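Long-range contact in dual specificity protein phosphatase 12 (Homo sapiens, PDB 4KI9), which removes phosphate from phosphotyrosine and from phosphoserine or phosphothreonine residues of proteins, through its N-terminal catalytic domain: residues A[29-34]-A[52-57]. The protein carries 2 engineered substitutions. Sequence-based numbering, arbitrary orientation.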
loop_
_atom_site.group_PDB
_atom_site.type_symbol
_atom_site.label_atom_id
_atom_site.label_comp_id
_atom_site.label_asym_id
_atom_site.label_seq_id
_atom_site.Cartn_x
_atom_site.Cartn_y
_atom_site.Cartn_z
ATOM N N ALA A 29 -4.811 7.214 11.304
ATOM C CA ALA A 29 -5.067 7.141 9.868
ATOM C C ALA A 29 -4.940 5.697 9.415
ATOM O O ALA A 29 -3.926 5.046 9.664
ATOM C CB ALA A 29 -4.117 8.048 9.095
ATOM N N VAL A 30 -5.978 5.180 8.763
ATOM C CA VAL A 30 -5.986 3.776 8.386
ATOM C C VAL A 30 -6.337 3.611 6.925
ATOM O O VAL A 30 -7.399 4.056 6.481
ATOM C CB VAL A 30 -6.973 2.955 9.252
ATOM C CG1 VAL A 30 -7.033 1.503 8.758
ATOM C CG2 VAL A 30 -6.568 3.003 10.728
ATOM N N LEU A 31 -5.428 2.997 6.177
ATOM C CA LEU A 31 -5.688 2.682 4.784
ATOM C C LEU A 31 -6.001 1.205 4.715
ATOM O O LEU A 31 -5.145 0.362 4.989
ATOM C CB LEU A 31 -4.474 3.001 3.908
ATOM C CG LEU A 31 -4.710 3.017 2.384
ATOM C CD1 LEU A 31 -3.547 3.741 1.718
ATOM C CD2 LEU A 31 -4.830 1.619 1.779
ATOM N N THR A 32 -7.239 0.905 4.353
ATOM C CA THR A 32 -7.681 -0.463 4.123
ATOM C C THR A 32 -7.593 -0.787 2.629
ATOM O O THR A 32 -8.202 -0.114 1.800
ATOM C CB THR A 32 -9.136 -0.649 4.590
ATOM O OG1 THR A 32 -9.247 -0.301 5.981
ATOM C CG2 THR A 32 -9.607 -2.081 4.363
ATOM N N VAL A 33 -6.808 -1.805 2.283
ATOM C CA VAL A 33 -6.787 -2.296 0.914
ATOM C C VAL A 33 -7.218 -3.762 0.959
ATOM O O VAL A 33 -6.450 -4.638 1.336
ATOM C CB VAL A 33 -5.403 -2.064 0.223
ATOM C CG1 VAL A 33 -4.242 -2.530 1.116
ATOM C CG2 VAL A 33 -5.358 -2.727 -1.149
ATOM N N ASP A 34 -8.477 -4.008 0.609
ATOM C CA ASP A 34 -9.111 -5.277 0.913
ATOM C C ASP A 34 -10.421 -5.324 0.141
ATOM O O ASP A 34 -10.770 -4.361 -0.548
ATOM C CB ASP A 34 -9.383 -5.338 2.416
ATOM C CG ASP A 34 -9.323 -6.751 2.976
ATOM O OD1 ASP A 34 -9.564 -7.707 2.221
ATOM O OD2 ASP A 34 -9.049 -6.896 4.187
ATOM N N LEU A 52 -8.858 5.669 4.326
ATOM C CA LEU A 52 -8.992 5.517 2.885
ATOM C C LEU A 52 -9.224 4.037 2.604
ATOM O O LEU A 52 -8.441 3.167 3.024
ATOM C CB LEU A 52 -7.729 6.001 2.157
ATOM C CG LEU A 52 -7.708 5.663 0.663
ATOM C CD1 LEU A 52 -8.830 6.366 -0.078
ATOM C CD2 LEU A 52 -6.359 5.999 0.045
ATOM N N PHE A 53 -10.311 3.745 1.912
ATOM C CA PHE A 53 -10.585 2.379 1.503
ATOM C C PHE A 53 -10.271 2.176 0.017
ATOM O O PHE A 53 -10.788 2.887 -0.827
ATOM C CB PHE A 53 -12.044 2.028 1.808
ATOM C CG PHE A 53 -12.476 0.698 1.244
ATOM C CD1 PHE A 53 -13.580 0.607 0.412
ATOM C CD2 PHE A 53 -11.783 -0.457 1.561
ATOM C CE1 PHE A 53 -13.974 -0.618 -0.113
ATOM C CE2 PHE A 53 -12.162 -1.681 1.036
ATOM C CZ PHE A 53 -13.265 -1.763 0.199
ATOM N N VAL A 54 -9.411 1.210 -0.288
ATOM C CA VAL A 54 -9.042 0.899 -1.665
ATOM C C VAL A 54 -9.530 -0.523 -1.940
ATOM O O VAL A 54 -8.905 -1.488 -1.505
ATOM C CB VAL A 54 -7.505 1.004 -1.888
ATOM C CG1 VAL A 54 -7.116 0.500 -3.287
ATOM C CG2 VAL A 54 -7.016 2.478 -1.680
ATOM N N PRO A 55 -10.683 -0.649 -2.608
ATOM C CA PRO A 55 -11.284 -1.973 -2.813
ATOM C C PRO A 55 -10.458 -2.751 -3.808
ATOM O O PRO A 55 -10.185 -2.256 -4.897
ATOM C CB PRO A 55 -12.678 -1.659 -3.375
ATOM C CG PRO A 55 -12.541 -0.293 -3.983
ATOM C CD PRO A 55 -11.544 0.439 -3.113
ATOM N N ALA A 56 -10.036 -3.943 -3.415
ATOM C CA ALA A 56 -9.128 -4.725 -4.234
ATOM C C ALA A 56 -9.094 -6.164 -3.750
ATOM O O ALA A 56 -9.055 -6.428 -2.547
ATOM C CB ALA A 56 -7.736 -4.134 -4.186
ATOM N N LEU A 57 -9.110 -7.090 -4.699
ATOM C CA LEU A 57 -8.904 -8.490 -4.396
ATOM C C LEU A 57 -7.419 -8.796 -4.532
ATOM O O LEU A 57 -6.693 -8.117 -5.276
ATOM C CB LEU A 57 -9.711 -9.365 -5.353
ATOM C CG LEU A 57 -11.239 -9.235 -5.332
ATOM C CD1 LEU A 57 -11.857 -10.008 -6.491
ATOM C CD2 LEU A 57 -11.812 -9.728 -4.015
#
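In the central sheet of the dual specificity phosphatase catalytic domain, residues 29-34 and 52-55 run side by side as parallel strands, Leu-31 beside Leu-52 and Thr-32 beside Phe-53; strand 50-55 is the outermost on this side, and strand 84-88, which leads to the active site, flanks 27-34 on the other. The ladder starts with Leu-52 N donating to Val-30 O (3.1 Å) and Thr-32 N to Leu-52 O. Next, Val-54 N reaches Thr-32 O at 2.8 Å in an almost straight bond (174° at the hydrogen). The following rung, Asp-34 N to Val-54 O, is weak at 3.3 Å.

On the face covered by helix 68-80, Leu-31 and Leu-52 lie side by side and point the same way, CD1 of Leu-31 4.0 Å from CD2 of Leu-52. The other branch of Leu-31, CD2, meets CG2 of Val-54. An alanine at Leu-31 would remove both methyls, and would probably open a gap between the sheet and helix 68-80, with Leu-52 CD2 and Val-54 CG2 less closely packed. Further along, CG2 of Val-33, anti to the backbone N, touches CB of Ala-56, while helix 95-108 packs against Val-33 through Ile-99.

On the other face, which carries Thr-32, Phe-53 and Asp-34, CD2 of the Phe-53 ring lies 3.9 Å from CG2 of Thr-32, whose hydroxyl is hydrogen-bonded to His-88. The strand ends approach the phosphate-binding site: Arg-95, a substrate-binding residue, forms a long, weak ion pair with Asp-34 OD1 through NH1 and also donates to the carbonyl of Ala-56. Asp-34 O takes the last bond, from Ala-56 N at 3.0 Å, with the donor standing 55° out of the carbonyl plane, and also has CE2 of Phe-53 3.4 Å away.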